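Local coordinates for protein aldolase (Klebsiella pneumoniae, PDB 6VOQ) that is a zinc-binding member of the class II aldolase and adducin family, built round a mixed beta sheet and found as an assembly of four copies, at residues V12-S17 against S169-T174; G29-L34 against L41-G46; A91-H96 against N175-L180; Y153-L158 against P163-S168. One frame throughout, in Å; residues are numbered along the deposited sequence.

Interaction 1 of 4, residues V12-S17 against S169-T174; sequences VQIGAS and SLREAT
I14, on helix 4-20, reaches into the first turns of helix 170-190 and meets L170, R171 and T174. Apolar contact comes first: CD1 of I14 lies 3.7 Å from CG of L170, the two side chains passing alongside each other, head to tail. With CG1 of I14 beside its backbone N (chi1 -79°), the CG2 branch is left to face T174, where it packs 3.3 Å from OG1.

A second kind of contact sets hydrocarbon against charge. The chain of R171 bends at chi3 (-65°), bringing NH2 to 3.7 Å from CG1 of I14, while CD1 of I14 lies over a face of the guanidinium, toward its rim.

Hydrogen bonds across the contact run through a water, which lies 2.9 Å from OG of S17 and accepts from NH1 of R171 in the plane of the guanidinium. Within helix 170-190, OG1 of T174 donates to O of L170 at 2.7 Å, from above the carbonyl plane and on the opposite face from T174 N.

The contact packs the N-terminal helix 4-20 beside the start of helix 170-190 over the sheet, nearly parallel (18°), with I14 on L31 and L170 on L33. The bond to L170 O probably makes it tolerable for the hydroxyl oxygen of T174 to lie against a methyl, and R171 lends a face to I14 while its edge keeps a water.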
loop_
_atom_site.group_PDB
_atom_site.type_symbol
_atom_site.label_atom_id
_atom_site.label_comp_id
_atom_site.label_asym_id
_atom_site.label_seq_id
_atom_site.Cartn_x
_atom_site.Cartn_y
_atom_site.Cartn_z
ATOM N N VAL A 12 21.525 6.873 -0.773
ATOM C CA VAL A 12 20.727 6.991 0.447
ATOM C C VAL A 12 19.287 7.379 0.121
ATOM O O VAL A 12 18.337 6.778 0.636
ATOM C CB VAL A 12 21.376 8.006 1.406
ATOM C CG1 VAL A 12 20.486 8.242 2.637
ATOM C CG2 VAL A 12 22.765 7.538 1.811
ATOM N N GLN A 13 19.101 8.387 -0.732
ATOM C CA GLN A 13 17.755 8.851 -1.050
ATOM C C GLN A 13 16.961 7.760 -1.747
ATOM O O GLN A 13 15.807 7.490 -1.398
ATOM C CB GLN A 13 17.819 10.104 -1.923
ATOM C CG GLN A 13 18.387 11.307 -1.219
ATOM C CD GLN A 13 18.426 12.538 -2.110
ATOM O OE1 GLN A 13 18.096 12.472 -3.294
ATOM N NE2 GLN A 13 18.836 13.669 -1.542
ATOM N N ILE A 14 17.569 7.118 -2.737
ATOM C CA ILE A 14 16.866 6.074 -3.462
ATOM C C ILE A 14 16.500 4.926 -2.527
ATOM O O ILE A 14 15.373 4.417 -2.565
ATOM C CB ILE A 14 17.705 5.636 -4.677
ATOM C CG1 ILE A 14 17.502 6.685 -5.784
ATOM C CG2 ILE A 14 17.296 4.258 -5.156
ATOM C CD1 ILE A 14 18.164 6.392 -7.081
ATOM N N GLY A 15 17.412 4.545 -1.631
ATOM C CA GLY A 15 17.080 3.538 -0.632
ATOM C C GLY A 15 15.860 3.910 0.193
ATOM O O GLY A 15 14.935 3.111 0.345
ATOM N N ALA A 16 15.829 5.138 0.708
ATOM C CA ALA A 16 14.704 5.586 1.526
ATOM C C ALA A 16 13.401 5.577 0.731
ATOM O O ALA A 16 12.350 5.192 1.257
ATOM C CB ALA A 16 14.987 6.988 2.080
ATOM N N SER A 17 13.454 6.003 -0.535
ATOM C CA SER A 17 12.267 6.024 -1.384
ATOM C C SER A 17 11.744 4.616 -1.633
ATOM O O SER A 17 10.528 4.388 -1.630
ATOM C CB SER A 17 12.588 6.718 -2.709
ATOM O OG SER A 17 11.424 6.949 -3.478
ATOM N N SER A 169 22.316 4.464 -14.670
ATOM C CA SER A 169 22.531 5.198 -13.435
ATOM C C SER A 169 21.714 4.504 -12.355
ATOM O O SER A 169 20.944 3.583 -12.639
ATOM C CB SER A 169 22.138 6.670 -13.591
ATOM O OG SER A 169 20.732 6.815 -13.657
ATOM N N LEU A 170 21.881 4.936 -11.101
ATOM C CA LEU A 170 21.064 4.347 -10.045
ATOM C C LEU A 170 19.593 4.704 -10.219
ATOM O O LEU A 170 18.721 3.853 -10.019
ATOM C CB LEU A 170 21.555 4.769 -8.665
ATOM C CG LEU A 170 20.910 3.993 -7.503
ATOM C CD1 LEU A 170 21.029 2.465 -7.693
ATOM C CD2 LEU A 170 21.495 4.410 -6.169
ATOM N N ARG A 171 19.291 5.944 -10.602
ATOM C CA ARG A 171 17.887 6.300 -10.771
ATOM C C ARG A 171 17.265 5.554 -11.944
ATOM O O ARG A 171 16.092 5.170 -11.888
ATOM C CB ARG A 171 17.722 7.809 -10.954
ATOM C CG ARG A 171 16.254 8.234 -11.035
ATOM C CD ARG A 171 16.039 9.672 -10.598
ATOM N NE ARG A 171 16.346 9.897 -9.186
ATOM C CZ ARG A 171 15.563 9.517 -8.180
ATOM N NH1 ARG A 171 14.420 8.879 -8.424
ATOM N NH2 ARG A 171 15.923 9.775 -6.926
ATOM N N GLU A 172 18.026 5.345 -13.020
ATOM C CA GLU A 172 17.488 4.622 -14.165
ATOM C C GLU A 172 17.287 3.149 -13.832
ATOM O O GLU A 172 16.288 2.544 -14.241
ATOM C CB GLU A 172 18.409 4.792 -15.370
ATOM C CG GLU A 172 17.705 4.651 -16.716
ATOM C CD GLU A 172 18.259 3.504 -17.562
ATOM O OE1 GLU A 172 19.294 2.913 -17.184
ATOM O OE2 GLU A 172 17.651 3.191 -18.609
ATOM N N ALA A 173 18.216 2.559 -13.078
ATOM C CA ALA A 173 18.032 1.185 -12.626
ATOM C C ALA A 173 16.844 1.081 -11.677
ATOM O O ALA A 173 16.094 0.098 -11.714
ATOM C CB ALA A 173 19.314 0.673 -11.963
ATOM N N THR A 174 16.639 2.098 -10.838
ATOM C CA THR A 174 15.477 2.096 -9.957
ATOM C C THR A 174 14.183 2.219 -10.752
ATOM O O THR A 174 13.192 1.546 -10.448
ATOM C CB THR A 174 15.591 3.232 -8.954
ATOM O OG1 THR A 174 16.840 3.114 -8.264
ATOM C CG2 THR A 174 14.451 3.174 -7.971
HETATM O O HOH W 1 12.391 8.178 -5.957
#

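Interaction 2 of 4, residues G29-L34 against L41-G46; sequences GNLSLL and LATPTG
The hydroxyl of T43 is held from two directions: N of L31 donates to OG1 of T43 at 3.2 Å (N-H...O 158°), and a water lies 2.6 Å from the same OG1. That water also donates to O of G29 and O of P44, tying three backbone or side-chain oxygens together. OG1 sits between the backbone N and carbonyl carbon of T43 (chi1 60°), which turns it to L31 and lets the hydroxyl take the place of a backbone acceptor; CG2 meanwhile packs 3.8 Å from CB of L31. In return, N of T43 donates to O of L31 at 3.0 Å.

These bonds continue the ladder of the beta hairpin formed by strands 30-34 and 40-42. L33 and L41 are an antiparallel hydrogen-bonded pair, N of L33 meeting O of L41 at 2.9 Å and N of L41 meeting O of L33 at 2.8 Å. Their side chains lie side by side and point the same way, CD1 of L33 3.9 Å from CB of L41, on the face covered by helix 4-20. S32 and A42, the non-hydrogen-bonded pair, face the other way, where OG of S32 bonds to H79 and Y83. On that side N30 turns its amide away from T43, making weak hydrogen bonds to H79 and to the zinc ligand E75.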
loop_
_atom_site.group_PDB
_atom_site.type_symbol
_atom_site.label_atom_id
_atom_site.label_comp_id
_atom_site.label_asym_id
_atom_site.label_seq_id
_atom_site.Cartn_x
_atom_site.Cartn_y
_atom_site.Cartn_z
ATOM N N GLY A 29 17.512 -6.421 0.285
ATOM C CA GLY A 29 17.813 -5.544 -0.824
ATOM C C GLY A 29 19.181 -4.905 -0.694
ATOM O O GLY A 29 19.730 -4.752 0.402
ATOM N N ASN A 30 19.746 -4.530 -1.835
ATOM C CA ASN A 30 21.007 -3.809 -1.848
ATOM C C ASN A 30 21.122 -3.033 -3.154
ATOM O O ASN A 30 20.488 -3.371 -4.156
ATOM C CB ASN A 30 22.193 -4.756 -1.660
ATOM C CG ASN A 30 22.024 -6.049 -2.408
ATOM O OD1 ASN A 30 22.279 -6.123 -3.607
ATOM N ND2 ASN A 30 21.591 -7.087 -1.702
ATOM N N LEU A 31 21.918 -1.973 -3.114
ATOM C CA LEU A 31 22.145 -1.100 -4.252
ATOM C C LEU A 31 23.639 -1.031 -4.511
ATOM O O LEU A 31 24.446 -1.099 -3.578
ATOM C CB LEU A 31 21.575 0.324 -4.007
ATOM C CG LEU A 31 20.176 0.398 -3.369
ATOM C CD1 LEU A 31 19.794 1.818 -2.977
ATOM C CD2 LEU A 31 19.123 -0.191 -4.296
ATOM N N SER A 32 24.007 -0.918 -5.785
ATOM C CA SER A 32 25.391 -0.625 -6.136
ATOM C C SER A 32 25.433 0.311 -7.339
ATOM O O SER A 32 24.493 0.368 -8.140
ATOM C CB SER A 32 26.188 -1.906 -6.427
ATOM O OG SER A 32 25.792 -2.513 -7.649
ATOM N N LEU A 33 26.538 1.043 -7.458
ATOM C CA LEU A 33 26.760 1.899 -8.616
ATOM C C LEU A 33 28.257 2.081 -8.832
ATOM O O LEU A 33 29.044 2.094 -7.880
ATOM C CB LEU A 33 26.065 3.263 -8.457
ATOM C CG LEU A 33 26.426 4.166 -7.267
ATOM C CD1 LEU A 33 27.659 5.003 -7.546
ATOM C CD2 LEU A 33 25.260 5.084 -6.921
ATOM N N LEU A 34 28.639 2.228 -10.096
ATOM C CA LEU A 34 30.035 2.444 -10.451
ATOM C C LEU A 34 30.459 3.867 -10.118
ATOM O O LEU A 34 29.788 4.830 -10.496
ATOM C CB LEU A 34 30.255 2.179 -11.939
ATOM C CG LEU A 34 30.666 0.751 -12.286
ATOM C CD1 LEU A 34 30.799 0.581 -13.794
ATOM C CD2 LEU A 34 31.964 0.391 -11.572
ATOM N N LEU A 41 30.421 1.532 -5.450
ATOM C CA LEU A 41 29.746 1.980 -4.241
ATOM C C LEU A 41 28.564 1.047 -3.993
ATOM O O LEU A 41 27.805 0.743 -4.916
ATOM C CB LEU A 41 29.281 3.432 -4.392
ATOM C CG LEU A 41 28.570 4.076 -3.199
ATOM C CD1 LEU A 41 29.586 4.427 -2.117
ATOM C CD2 LEU A 41 27.774 5.318 -3.620
ATOM N N ALA A 42 28.415 0.573 -2.762
ATOM C CA ALA A 42 27.379 -0.408 -2.481
ATOM C C ALA A 42 26.848 -0.209 -1.071
ATOM O O ALA A 42 27.519 0.360 -0.209
ATOM C CB ALA A 42 27.899 -1.846 -2.648
ATOM N N THR A 43 25.623 -0.687 -0.851
ATOM C CA THR A 43 25.028 -0.625 0.472
ATOM C C THR A 43 25.665 -1.680 1.374
ATOM O O THR A 43 25.947 -2.795 0.929
ATOM C CB THR A 43 23.507 -0.829 0.402
ATOM O OG1 THR A 43 23.209 -2.099 -0.175
ATOM C CG2 THR A 43 22.862 0.238 -0.452
ATOM N N PRO A 44 25.926 -1.358 2.633
ATOM C CA PRO A 44 26.712 -2.266 3.474
ATOM C C PRO A 44 25.895 -3.471 3.921
ATOM O O PRO A 44 24.680 -3.556 3.733
ATOM C CB PRO A 44 27.128 -1.383 4.654
ATOM C CG PRO A 44 26.087 -0.322 4.719
ATOM C CD PRO A 44 25.641 -0.075 3.304
ATOM N N THR A 45 26.606 -4.428 4.508
ATOM C CA THR A 45 25.988 -5.653 4.999
ATOM C C THR A 45 24.994 -5.359 6.122
ATOM O O THR A 45 25.112 -4.367 6.845
ATOM C CB THR A 45 27.069 -6.623 5.488
ATOM O OG1 THR A 45 26.478 -7.870 5.857
ATOM C CG2 THR A 45 27.820 -6.041 6.689
ATOM N N GLY A 46 23.994 -6.230 6.248
ATOM C CA GLY A 46 23.019 -6.130 7.318
ATOM C C GLY A 46 22.345 -4.778 7.413
ATOM O O GLY A 46 21.891 -4.367 8.487
HETATM O O HOH W 2 22.665 -3.919 1.650
#

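Interaction 3 of 4, residues A91-H96 against N175-L180; sequences AIVHLH and NNTEEL. With ZN (zinc ion), chain B.
The zinc site of the protein lies on one side of segment 91-96, and a small packing contact with helix 170-190, made by V93 and L95 against T177, lies on the other. H94 and H96 each bind the zinc ion, with NE2 of H94 and NE2 of H96 both 2.2 Å from the metal; E75 and H161 complete the set of protein ligands. CE1 of H94 comes in at the edge of the H96 ring, in its plane, and the H161 ring stands steeply against both. ND1 of H94, on the far side of the ring from the metal, is hydrogen-bonded to O of P163, a second-shell partner that fixes the ring's rotation. Y121 of another subunit stacks on the ring of H96.

Side chains alternate along the segment: V93 and L95 point to the helix, and H94, between them, points away from it. T177 offers both branches: OG1 lies 3.3 Å from CG1 of V93, and CG2 lies 3.7 Å from CD1 of L95 and 3.9 Å from CG1 of V93. The threonine therefore straddles the two residues on either side of H94, crossing each at a slant. No hydrogen bond spans the contact: the side chains of V93 and L95 have no polar group, and OG1 of T177 bonds instead to O of A173, one turn back in its own helix.

That bond accounts for a polar atom in an otherwise apolar contact, the hydroxyl oxygen lying against the valine while A173 satisfies it.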
loop_
_atom_site.group_PDB
_atom_site.type_symbol
_atom_site.label_atom_id
_atom_site.label_comp_id
_atom_site.label_asym_id
_atom_site.label_seq_id
_atom_site.Cartn_x
_atom_site.Cartn_y
_atom_site.Cartn_z
ATOM N N ALA A 91 24.924 0.746 -12.609
ATOM C CA ALA A 91 24.214 0.683 -11.345
ATOM C C ALA A 91 23.307 -0.529 -11.374
ATOM O O ALA A 91 22.766 -0.894 -12.423
ATOM C CB ALA A 91 23.398 1.951 -11.068
ATOM N N ILE A 92 23.154 -1.144 -10.204
ATOM C CA ILE A 92 22.370 -2.355 -10.034
ATOM C C ILE A 92 21.466 -2.167 -8.832
ATOM O O ILE A 92 21.918 -1.724 -7.769
ATOM C CB ILE A 92 23.252 -3.602 -9.843
ATOM C CG1 ILE A 92 23.993 -3.948 -11.124
ATOM C CG2 ILE A 92 22.406 -4.789 -9.414
ATOM C CD1 ILE A 92 24.797 -5.231 -10.983
ATOM N N VAL A 93 20.192 -2.501 -9.005
ATOM C CA VAL A 93 19.213 -2.509 -7.931
ATOM C C VAL A 93 18.808 -3.956 -7.722
ATOM O O VAL A 93 18.356 -4.624 -8.658
ATOM C CB VAL A 93 18.003 -1.625 -8.268
ATOM C CG1 VAL A 93 16.806 -1.944 -7.358
ATOM C CG2 VAL A 93 18.389 -0.168 -8.155
ATOM N N HIS A 94 19.019 -4.460 -6.518
ATOM C CA HIS A 94 18.545 -5.782 -6.152
ATOM C C HIS A 94 17.536 -5.639 -5.025
ATOM O O HIS A 94 17.843 -5.055 -3.982
ATOM C CB HIS A 94 19.680 -6.696 -5.721
ATOM C CG HIS A 94 19.196 -7.978 -5.124
ATOM N ND1 HIS A 94 18.367 -8.846 -5.805
ATOM C CD2 HIS A 94 19.389 -8.523 -3.902
ATOM C CE1 HIS A 94 18.091 -9.882 -5.034
ATOM N NE2 HIS A 94 18.698 -9.710 -3.873
ATOM N N LEU A 95 16.340 -6.162 -5.240
ATOM C CA LEU A 95 15.278 -6.106 -4.252
ATOM C C LEU A 95 14.601 -7.461 -4.173
ATOM O O LEU A 95 14.707 -8.283 -5.084
ATOM C CB LEU A 95 14.226 -5.052 -4.605
ATOM C CG LEU A 95 14.662 -3.606 -4.669
ATOM C CD1 LEU A 95 13.539 -2.842 -5.313
ATOM C CD2 LEU A 95 14.950 -3.091 -3.273
ATOM N N HIS A 96 13.905 -7.692 -3.067
ATOM C CA HIS A 96 12.930 -8.772 -2.996
ATOM C C HIS A 96 11.529 -8.221 -3.173
ATOM O O HIS A 96 10.630 -8.532 -2.383
ATOM C CB HIS A 96 13.057 -9.536 -1.681
ATOM C CG HIS A 96 14.428 -10.074 -1.426
ATOM N ND1 HIS A 96 14.756 -10.757 -0.274
ATOM C CD2 HIS A 96 15.558 -10.029 -2.169
ATOM C CE1 HIS A 96 16.029 -11.102 -0.314
ATOM N NE2 HIS A 96 16.539 -10.671 -1.453
ATOM N N ASN A 175 14.175 3.076 -11.774
ATOM C CA ASN A 175 13.001 3.193 -12.632
ATOM C C ASN A 175 12.747 1.898 -13.393
ATOM O O ASN A 175 11.598 1.461 -13.513
ATOM C CB ASN A 175 13.169 4.362 -13.607
ATOM C CG ASN A 175 13.117 5.719 -12.921
ATOM O OD1 ASN A 175 12.732 5.831 -11.754
ATOM N ND2 ASN A 175 13.507 6.764 -13.650
ATOM N N ASN A 176 13.806 1.266 -13.910
ATOM C CA ASN A 176 13.651 -0.052 -14.528
ATOM C C ASN A 176 13.075 -1.063 -13.550
ATOM O O ASN A 176 12.199 -1.853 -13.912
ATOM C CB ASN A 176 14.992 -0.558 -15.046
ATOM C CG ASN A 176 15.516 0.276 -16.172
ATOM O OD1 ASN A 176 14.772 1.030 -16.796
ATOM N ND2 ASN A 176 16.803 0.143 -16.453
ATOM N N THR A 177 13.578 -1.065 -12.312
ATOM C CA THR A 177 13.073 -1.984 -11.304
ATOM C C THR A 177 11.611 -1.714 -11.005
ATOM O O THR A 177 10.810 -2.649 -10.889
ATOM C CB THR A 177 13.897 -1.873 -10.018
ATOM O OG1 THR A 177 15.276 -2.092 -10.319
ATOM C CG2 THR A 177 13.440 -2.905 -9.013
ATOM N N GLU A 178 11.247 -0.439 -10.862
ATOM C CA GLU A 178 9.862 -0.114 -10.565
ATOM C C GLU A 178 8.957 -0.498 -11.723
ATOM O O GLU A 178 7.842 -0.978 -11.507
ATOM C CB GLU A 178 9.725 1.365 -10.232
ATOM C CG GLU A 178 10.226 1.703 -8.860
ATOM C CD GLU A 178 10.406 3.178 -8.668
ATOM O OE1 GLU A 178 11.005 3.813 -9.550
ATOM O OE2 GLU A 178 9.949 3.704 -7.641
ATOM N N GLU A 179 9.424 -0.298 -12.956
ATOM C CA GLU A 179 8.647 -0.722 -14.112
ATOM C C GLU A 179 8.491 -2.239 -14.140
ATOM O O GLU A 179 7.401 -2.752 -14.411
ATOM C CB GLU A 179 9.300 -0.214 -15.394
ATOM C CG GLU A 179 8.449 -0.408 -16.635
ATOM C CD GLU A 179 7.167 0.405 -16.591
ATOM O OE1 GLU A 179 7.222 1.586 -16.175
ATOM O OE2 GLU A 179 6.102 -0.145 -16.957
ATOM N N LEU A 180 9.564 -2.972 -13.836
ATOM C CA LEU A 180 9.481 -4.428 -13.815
ATOM C C LEU A 180 8.528 -4.906 -12.732
ATOM O O LEU A 180 7.708 -5.799 -12.970
ATOM C CB LEU A 180 10.863 -5.029 -13.593
ATOM C CG LEU A 180 11.691 -5.264 -14.832
ATOM C CD1 LEU A 180 13.129 -5.503 -14.397
ATOM C CD2 LEU A 180 11.119 -6.442 -15.625
HETATM ZN ZN ZN B . 18.550 -11.048 -2.167
#

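Interaction 4 of 4, residues Y153-L158 against P163-S168; sequences YNAFLL and PVVTGS
F156 and V164 form the tightly packed middle of this hairpin, an antiparallel hydrogen-bonded pair in which N of F156 donates to O of V164 at 2.8 Å and N of V164 donates to O of F156 at the same 2.8 Å. Their side chains share a face: CD2 of F156 is 4.0 Å from CG1 of V164, while the other branch of the valine, CG2, lies 4.0 Å from CD1 of L158. The phenyl ring also approaches CG2 of T166 obliquely. A155 and V165 meet more sparingly on the reverse face, CB to CG1 at 4.1 Å.

At N154, the partly exposed end, a water joins the contact, though T166 itself remains buried. O of N154 accepts twice from T166, from its N at 2.9 Å and from OG1 at 2.7 Å, the hydroxyl tilted 16° from the carbonyl plane. OG1 is put there by a chi1 of 78°, between the threonine's own N and carbonyl carbon. The water donates to both O of N154 and O of T166, and ND2 of N154 is bonded to O of V126.

Strand 162-167 lies between strands 155-158 and 91-94, with strand 131-132 beyond 155-158. Helix 170-190 covers A155 and V165 through L180, helix 98-104 meets L157 and P163, and helix 76-83 packs on F156, V164 and T166 with V82 and F78.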
loop_
_atom_site.group_PDB
_atom_site.type_symbol
_atom_site.label_atom_id
_atom_site.label_comp_id
_atom_site.label_asym_id
_atom_site.label_seq_id
_atom_site.Cartn_x
_atom_site.Cartn_y
_atom_site.Cartn_z
ATOM N N TYR A 153 21.478 -9.318 -21.259
ATOM C CA TYR A 153 20.247 -8.983 -20.561
ATOM C C TYR A 153 20.502 -7.870 -19.561
ATOM O O TYR A 153 21.540 -7.846 -18.898
ATOM C CB TYR A 153 19.668 -10.215 -19.864
ATOM C CG TYR A 153 19.356 -11.330 -20.826
ATOM C CD1 TYR A 153 18.202 -11.299 -21.598
ATOM C CD2 TYR A 153 20.216 -12.405 -20.978
ATOM C CE1 TYR A 153 17.908 -12.310 -22.492
ATOM C CE2 TYR A 153 19.928 -13.427 -21.868
ATOM C CZ TYR A 153 18.769 -13.371 -22.621
ATOM O OH TYR A 153 18.467 -14.371 -23.508
ATOM N N ASN A 154 19.545 -6.951 -19.452
ATOM C CA ASN A 154 19.680 -5.820 -18.548
ATOM C C ASN A 154 19.039 -6.051 -17.190
ATOM O O ASN A 154 19.204 -5.213 -16.297
ATOM C CB ASN A 154 19.086 -4.578 -19.198
ATOM C CG ASN A 154 19.651 -4.345 -20.567
ATOM O OD1 ASN A 154 20.859 -4.476 -20.775
ATOM N ND2 ASN A 154 18.791 -4.019 -21.518
ATOM N N ALA A 155 18.323 -7.156 -17.014
ATOM C CA ALA A 155 17.739 -7.509 -15.733
ATOM C C ALA A 155 17.631 -9.026 -15.674
ATOM O O ALA A 155 17.690 -9.711 -16.696
ATOM C CB ALA A 155 16.375 -6.842 -15.532
ATOM N N PHE A 156 17.501 -9.550 -14.458
ATOM C CA PHE A 156 17.584 -10.982 -14.208
ATOM C C PHE A 156 16.666 -11.341 -13.055
ATOM O O PHE A 156 16.585 -10.608 -12.065
ATOM C CB PHE A 156 19.014 -11.432 -13.857
ATOM C CG PHE A 156 20.085 -10.720 -14.619
ATOM C CD1 PHE A 156 20.477 -11.176 -15.864
ATOM C CD2 PHE A 156 20.718 -9.606 -14.084
ATOM C CE1 PHE A 156 21.470 -10.529 -16.573
ATOM C CE2 PHE A 156 21.703 -8.954 -14.789
ATOM C CZ PHE A 156 22.081 -9.416 -16.036
ATOM N N LEU A 157 15.993 -12.478 -13.167
ATOM C CA LEU A 157 15.137 -12.957 -12.091
ATOM C C LEU A 157 15.813 -14.171 -11.471
ATOM O O LEU A 157 15.955 -15.210 -12.127
ATOM C CB LEU A 157 13.738 -13.281 -12.598
ATOM C CG LEU A 157 12.650 -13.558 -11.561
ATOM C CD1 LEU A 157 12.502 -12.406 -10.594
ATOM C CD2 LEU A 157 11.327 -13.824 -12.246
ATOM N N LEU A 158 16.253 -14.019 -10.219
ATOM C CA LEU A 158 16.779 -15.133 -9.439
ATOM C C LEU A 158 15.610 -15.930 -8.877
ATOM O O LEU A 158 14.826 -15.407 -8.079
ATOM C CB LEU A 158 17.666 -14.631 -8.304
ATOM C CG LEU A 158 18.788 -13.654 -8.627
ATOM C CD1 LEU A 158 19.576 -13.401 -7.357
ATOM C CD2 LEU A 158 19.695 -14.193 -9.706
ATOM N N PRO A 163 14.443 -9.955 -8.091
ATOM C CA PRO A 163 15.056 -9.357 -9.279
ATOM C C PRO A 163 16.419 -8.729 -9.025
ATOM O O PRO A 163 16.741 -8.272 -7.925
ATOM C CB PRO A 163 14.047 -8.274 -9.668
ATOM C CG PRO A 163 13.486 -7.859 -8.381
ATOM C CD PRO A 163 13.342 -9.118 -7.587
ATOM N N VAL A 164 17.211 -8.694 -10.090
ATOM C CA VAL A 164 18.477 -7.979 -10.150
ATOM C C VAL A 164 18.403 -7.140 -11.418
ATOM O O VAL A 164 18.302 -7.693 -12.520
ATOM C CB VAL A 164 19.682 -8.930 -10.189
ATOM C CG1 VAL A 164 20.976 -8.143 -10.424
ATOM C CG2 VAL A 164 19.762 -9.742 -8.908
ATOM N N VAL A 165 18.431 -5.813 -11.273
ATOM C CA VAL A 165 18.093 -4.898 -12.363
ATOM C C VAL A 165 19.230 -3.908 -12.579
ATOM O O VAL A 165 19.652 -3.224 -11.634
ATOM C CB VAL A 165 16.773 -4.168 -12.070
ATOM C CG1 VAL A 165 16.320 -3.381 -13.271
ATOM C CG2 VAL A 165 15.705 -5.187 -11.643
ATOM N N THR A 166 19.709 -3.811 -13.824
ATOM C CA THR A 166 20.789 -2.887 -14.157
ATOM C C THR A 166 20.237 -1.594 -14.744
ATOM O O THR A 166 19.057 -1.476 -15.081
ATOM C CB THR A 166 21.789 -3.491 -15.150
ATOM O OG1 THR A 166 21.231 -3.446 -16.466
ATOM C CG2 THR A 166 22.155 -4.928 -14.779
ATOM N N GLY A 167 21.122 -0.616 -14.860
ATOM C CA GLY A 167 20.770 0.651 -15.462
ATOM C C GLY A 167 22.008 1.473 -15.730
ATOM O O GLY A 167 23.106 1.152 -15.260
ATOM N N SER A 168 21.814 2.545 -16.502
ATOM C CA SER A 168 22.894 3.474 -16.821
ATOM C C SER A 168 23.169 4.450 -15.689
ATOM O O SER A 168 24.145 5.203 -15.766
ATOM C CB SER A 168 22.563 4.249 -18.099
ATOM O OG SER A 168 21.310 4.909 -17.986
HETATM O O HOH W 3 17.230 -2.901 -16.768
#

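How the interactions relate
The four contacts describe one sheet and the helices on it. Strands 40-42, 30-34, 91-94, 162-167 and 155-158 lie in that order across it, so interactions 2 and 4 are hairpins flanking the strand of interaction 3; their centres are about 15 Å apart and the two do not touch. Interaction 3 is central, its centre about 7 Å from that of interaction 4 and about 9 Å from that of interaction 1, with which it shares helix 170-190. Along the chain, interactions 2 and 4 fall inside the loop closed by interaction 1. Zinc ligands H94, ending strand 91-94, and H96, just beyond, thus belong to a strand bonded to both neighbours and packed by helix 170-190.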